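Local coordinates for heat shock protein, putative (PDB 1Y6Z) that probably serves, as an Hsp90-family chaperone whose middle domain this chain represents, to bind unfolded proteins and help them fold at the expense of ATP, at residues W147-L151 with S174-F178. Sequence-based numbering, arbitrary orientation.
Sequences WTKFL and SLVEF
Trp-147 points the edge of its indole at Leu-175 and Glu-177. Its NE1 gives a hydrogen bond to Glu-177 OE2 (3.1 Å, N-H...O 156°); the oxygen lies in the ring plane, whereas the nitrogen meets the carboxylate from above, the two planes being 59° apart. Along the same edge, CZ2 touches Leu-175 O at 3.5 Å. With chi1 at 178°, CG stands anti to the backbone N and the ring reaches toward the loop. Leu-151, one turn on, lays its CG over the rim of one indole face; Leu-175 CD2 meets CH2 at 4.0 Å from the opposite side. Leu-151 CD1 sits over the carboxylate face, 3.4 Å from Glu-177 CD, on the side from which NE1 comes. Glu-177, extended beyond CG, carries its carboxylate to the helix; OE1 accepts a bond from a water that also pairs with Thr-148 OG1, so both oxygens are held. Within the Hsp90 middle domain, the contact joins helix 145-164 to the link after helix 169-173 and the first residue of strand 177-178, where the helical part meets the chain leading to the domain's last part. Lys-140 of helix 121-141 touches Trp-147 and Leu-175; Phe-178 makes backbone hydrogen bonds with Thr-188 of strand 188-189, its ring packing on helix 237-249.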
loop_
_atom_site.group_PDB
_atom_site.type_symbol
_atom_site.label_atom_id
_atom_site.label_comp_id
_atom_site.label_asym_id
_atom_site.label_seq_id
_atom_site.Cartn_x
_atom_site.Cartn_y
_atom_site.Cartn_z
ATOM N N TRP B 147 -16.532 4.265 -8.355
ATOM C CA TRP B 147 -15.640 5.059 -7.545
ATOM C C TRP B 147 -16.197 6.470 -7.267
ATOM O O TRP B 147 -16.096 6.980 -6.146
ATOM C CB TRP B 147 -14.245 5.157 -8.190
ATOM C CG TRP B 147 -13.331 6.015 -7.368
ATOM C CD1 TRP B 147 -12.789 7.213 -7.729
ATOM C CD2 TRP B 147 -12.840 5.731 -6.060
ATOM N NE1 TRP B 147 -12.017 7.716 -6.714
ATOM C CE2 TRP B 147 -12.031 6.830 -5.671
ATOM C CE3 TRP B 147 -13.047 4.680 -5.150
ATOM C CZ2 TRP B 147 -11.403 6.897 -4.440
ATOM C CZ3 TRP B 147 -12.414 4.746 -3.925
ATOM C CH2 TRP B 147 -11.602 5.835 -3.582
ATOM N N THR B 148 -16.754 7.128 -8.294
ATOM C CA THR B 148 -17.297 8.456 -8.059
ATOM C C THR B 148 -18.499 8.416 -7.099
ATOM O O THR B 148 -18.604 9.267 -6.238
ATOM C CB THR B 148 -17.664 9.212 -9.389
ATOM O OG1 THR B 148 -16.516 9.290 -10.235
ATOM C CG2 THR B 148 -18.170 10.632 -9.072
ATOM N N LYS B 149 -19.364 7.415 -7.260
ATOM C CA LYS B 149 -20.444 7.059 -6.317
ATOM C C LYS B 149 -19.949 6.840 -4.890
ATOM O O LYS B 149 -20.444 7.457 -3.950
ATOM C CB LYS B 149 -21.088 5.763 -6.775
ATOM C CG LYS B 149 -22.315 5.392 -6.018
ATOM C CD LYS B 149 -22.915 4.170 -6.692
ATOM C CE LYS B 149 -24.368 4.408 -6.986
ATOM N NZ LYS B 149 -25.182 3.323 -6.418
ATOM N N PHE B 150 -18.923 6.005 -4.746
ATOM C CA PHE B 150 -18.284 5.857 -3.441
ATOM C C PHE B 150 -17.875 7.229 -2.852
ATOM O O PHE B 150 -18.223 7.549 -1.724
ATOM C CB PHE B 150 -17.095 4.886 -3.520
ATOM C CG PHE B 150 -16.319 4.815 -2.254
ATOM C CD1 PHE B 150 -16.799 4.066 -1.167
ATOM C CD2 PHE B 150 -15.112 5.510 -2.127
ATOM C CE1 PHE B 150 -16.110 4.033 0.018
ATOM C CE2 PHE B 150 -14.392 5.479 -0.965
ATOM C CZ PHE B 150 -14.886 4.763 0.126
ATOM N N LEU B 151 -17.117 8.056 -3.587
ATOM C CA LEU B 151 -16.710 9.350 -3.019
ATOM C C LEU B 151 -17.892 10.285 -2.763
ATOM O O LEU B 151 -17.930 10.992 -1.748
ATOM C CB LEU B 151 -15.624 10.043 -3.870
ATOM C CG LEU B 151 -14.237 9.356 -3.917
ATOM C CD1 LEU B 151 -13.374 10.197 -4.882
ATOM C CD2 LEU B 151 -13.543 9.176 -2.581
ATOM N N SER B 174 -4.451 10.193 -0.564
ATOM C CA SER B 174 -4.319 9.836 -1.971
ATOM C C SER B 174 -5.654 9.498 -2.658
ATOM O O SER B 174 -5.724 9.451 -3.908
ATOM C CB SER B 174 -3.288 8.692 -2.128
ATOM O OG SER B 174 -3.796 7.446 -1.767
ATOM N N LEU B 175 -6.716 9.297 -1.864
ATOM C CA LEU B 175 -8.050 8.860 -2.370
ATOM C C LEU B 175 -9.052 9.998 -2.521
ATOM O O LEU B 175 -9.980 9.858 -3.286
ATOM C CB LEU B 175 -8.705 7.777 -1.453
ATOM C CG LEU B 175 -7.848 6.485 -1.228
ATOM C CD1 LEU B 175 -8.364 5.507 -0.130
ATOM C CD2 LEU B 175 -7.716 5.807 -2.613
ATOM N N VAL B 176 -8.883 11.060 -1.725
ATOM C CA VAL B 176 -9.877 12.151 -1.615
ATOM C C VAL B 176 -9.784 12.996 -2.930
ATOM O O VAL B 176 -8.731 12.996 -3.568
ATOM C CB VAL B 176 -9.671 13.021 -0.334
ATOM C CG1 VAL B 176 -9.744 12.237 0.987
ATOM C CG2 VAL B 176 -8.343 13.754 -0.376
ATOM N N GLU B 177 -10.906 13.630 -3.342
ATOM C CA GLU B 177 -10.980 14.408 -4.578
ATOM C C GLU B 177 -11.691 15.743 -4.342
ATOM O O GLU B 177 -12.597 15.833 -3.482
ATOM C CB GLU B 177 -11.633 13.569 -5.695
ATOM C CG GLU B 177 -10.805 12.345 -6.115
ATOM C CD GLU B 177 -11.393 11.593 -7.298
ATOM O OE1 GLU B 177 -12.367 12.094 -7.913
ATOM O OE2 GLU B 177 -10.855 10.504 -7.590
ATOM N N PHE B 178 -11.250 16.778 -5.078
ATOM C CA PHE B 178 -11.786 18.147 -4.944
ATOM C C PHE B 178 -11.888 18.762 -6.308
ATOM O O PHE B 178 -11.118 18.435 -7.220
ATOM C CB PHE B 178 -10.884 19.081 -4.102
ATOM C CG PHE B 178 -10.553 18.539 -2.761
ATOM C CD1 PHE B 178 -9.424 17.746 -2.572
ATOM C CD2 PHE B 178 -11.388 18.775 -1.676
ATOM C CE1 PHE B 178 -9.114 17.216 -1.340
ATOM C CE2 PHE B 178 -11.079 18.252 -0.403
ATOM C CZ PHE B 178 -9.934 17.459 -0.239
HETATM O O HOH W 1 -13.942 10.286 -9.866
#